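Local coordinates for DinB-like Protein (Bacillus cereus ATCC 10987, PDB 3DI5), which binds a divalent metal ion, here nickel, in a DinB-type helical bundle, though its biological role is not established, at residues A[47-52]-A[130-135]. Residues are numbered along the deposited sequence; the frame is centred on the assembly and turned at random.
Sequences AWHIVT and NHHRGQ. With NI (nickel (II) ion), chain B.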
# COMPACT_ATOMS: atom_id res chain seq x y z
N ALA A 47 -1.57 -0.92 9.30
CA ALA A 47 -2.30 -0.10 8.32
C ALA A 47 -1.49 1.10 7.83
O ALA A 47 -1.50 1.45 6.64
CB ALA A 47 -3.62 0.39 8.94
N TRP A 48 -0.82 1.78 8.74
CA TRP A 48 0.05 2.88 8.35
C TRP A 48 1.28 2.39 7.55
O TRP A 48 1.77 3.08 6.69
CB TRP A 48 0.48 3.66 9.59
CG TRP A 48 1.07 4.99 9.33
CD1 TRP A 48 2.27 5.42 9.78
CD2 TRP A 48 0.47 6.09 8.62
NE1 TRP A 48 2.47 6.73 9.39
CE2 TRP A 48 1.39 7.16 8.67
CE3 TRP A 48 -0.74 6.27 7.95
CZ2 TRP A 48 1.13 8.39 8.07
CZ3 TRP A 48 -1.00 7.48 7.36
CH2 TRP A 48 -0.06 8.53 7.42
N HIS A 49 1.77 1.18 7.82
CA HIS A 49 2.88 0.61 7.07
C HIS A 49 2.49 0.44 5.58
O HIS A 49 3.30 0.68 4.69
CB HIS A 49 3.27 -0.73 7.73
CG HIS A 49 4.40 -1.45 7.06
ND1 HIS A 49 5.68 -0.95 7.02
CD2 HIS A 49 4.46 -2.68 6.50
CE1 HIS A 49 6.47 -1.82 6.41
NE2 HIS A 49 5.76 -2.88 6.08
N ILE A 50 1.23 0.06 5.33
CA ILE A 50 0.68 -0.08 3.96
C ILE A 50 0.62 1.25 3.24
O ILE A 50 0.98 1.39 2.06
CB ILE A 50 -0.75 -0.69 4.03
CG1 ILE A 50 -0.64 -2.18 4.33
CG2 ILE A 50 -1.57 -0.50 2.70
CD1 ILE A 50 -1.89 -2.77 4.94
N VAL A 51 0.17 2.25 3.97
CA VAL A 51 0.10 3.57 3.42
C VAL A 51 1.49 4.06 3.01
O VAL A 51 1.70 4.50 1.86
CB VAL A 51 -0.58 4.51 4.41
CG1 VAL A 51 -0.64 5.91 3.83
CG2 VAL A 51 -2.02 3.99 4.75
N THR A 52 2.45 3.96 3.94
CA THR A 52 3.78 4.50 3.75
C THR A 52 4.60 3.69 2.77
O THR A 52 5.51 4.24 2.13
CB THR A 52 4.58 4.62 5.08
OG1 THR A 52 4.78 3.32 5.66
CG2 THR A 52 3.87 5.46 6.05
N ASN A 130 -0.49 -6.96 -0.20
CA ASN A 130 -1.41 -8.08 -0.09
C ASN A 130 -1.07 -8.95 1.13
O ASN A 130 -1.95 -9.43 1.84
CB ASN A 130 -1.34 -8.90 -1.39
CG ASN A 130 -2.33 -10.07 -1.42
OD1 ASN A 130 -3.29 -10.12 -0.65
ND2 ASN A 130 -2.11 -11.00 -2.34
N HIS A 131 0.23 -9.13 1.38
CA HIS A 131 0.69 -9.83 2.58
C HIS A 131 0.16 -9.18 3.86
O HIS A 131 -0.41 -9.86 4.73
CB HIS A 131 2.22 -9.83 2.62
CG HIS A 131 2.79 -10.18 3.96
ND1 HIS A 131 2.75 -11.46 4.48
CD2 HIS A 131 3.45 -9.42 4.86
CE1 HIS A 131 3.36 -11.46 5.65
NE2 HIS A 131 3.80 -10.24 5.91
N HIS A 132 0.37 -7.88 3.96
CA HIS A 132 -0.04 -7.09 5.14
C HIS A 132 -1.54 -6.88 5.27
O HIS A 132 -2.08 -6.81 6.39
CB HIS A 132 0.66 -5.74 5.12
CG HIS A 132 2.09 -5.79 5.52
ND1 HIS A 132 2.50 -6.16 6.78
CD2 HIS A 132 3.23 -5.51 4.83
CE1 HIS A 132 3.81 -6.10 6.85
NE2 HIS A 132 4.27 -5.69 5.69
N ARG A 133 -2.23 -6.74 4.15
CA ARG A 133 -3.70 -6.73 4.19
C ARG A 133 -4.23 -8.09 4.70
O ARG A 133 -5.18 -8.15 5.45
CB ARG A 133 -4.25 -6.38 2.81
CG ARG A 133 -5.75 -6.31 2.73
CD ARG A 133 -6.18 -5.95 1.33
NE ARG A 133 -5.82 -7.02 0.42
CZ ARG A 133 -5.57 -6.88 -0.88
NH1 ARG A 133 -5.64 -5.70 -1.48
NH2 ARG A 133 -5.25 -7.95 -1.57
N GLY A 134 -3.56 -9.17 4.35
CA GLY A 134 -3.89 -10.49 4.88
C GLY A 134 -3.83 -10.47 6.40
O GLY A 134 -4.69 -11.03 7.07
N GLN A 135 -2.79 -9.81 6.94
CA GLN A 135 -2.62 -9.65 8.39
C GLN A 135 -3.72 -8.80 8.96
O GLN A 135 -4.32 -9.13 9.98
CB GLN A 135 -1.27 -8.98 8.69
CG GLN A 135 -0.07 -9.78 8.24
CD GLN A 135 1.29 -9.14 8.61
OE1 GLN A 135 1.45 -7.93 8.56
NE2 GLN A 135 2.27 -9.99 8.94
NI NI B . 6.47 -4.90 5.25
O HOH W 1 7.31 -5.32 7.46
O HOH W 2 7.42 -6.83 4.51
O HOH W 3 8.54 -3.87 4.78
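The imidazole rings of His49 and His132 meet as an offset edge-to-face pair, with their planes at 82°. CD2 of His49 lies over one face of His132, near the rim, 3.1 Å from His132 NE2. The edge of the His131 ring, at CD2, points at the centre of the opposite face. Water 1 sits at the edge of the His132 ring, and water 3 at the edge of the His49 ring. The two NE2 atoms are close because both bind the nickel, His49 NE2 at 2.3 Å and His132 NE2 at 2.4 Å. His128, one turn before His132, is the third protein ligand, and three waters complete six-coordination.

The His49 ring is carried across by a first torsion that sets CG anti to the backbone N (chi1 180°). Farther from the metal, between the helices, Ile50 packs on the root of His132. Its CG1 and CD1 both reach His132 CB, each at 3.9 Å. Ile50 CD1 comes within 4.1 Å of Arg133 N. The end of Arg133 leads away to a salt bridge with Glu16 of helix 6-26.

The two segments run nearly antiparallel, at 162°, with axes 9.9 Å apart. Helix 43-58 is joined to helix 118-142 by the metal and by this apolar contact.

The rings of His49 and His132 are each also held at ND1. His132 ND1 donates to Gln135 OE1 at 2.7 Å, tilted from the ring plane. His49 ND1 is hydrogen-bonded to Asp71 OD2. These second-shell acceptors help fix the ring rotations, and the Asp71 carboxylate probably polarises the His49 ring, making NE2 a stronger electron-pair donor to nickel. Water 2 is trans to His49 NE2, water 3 to His132 NE2. The waters are probably exchangeable, consistent with a site that could admit another ligand.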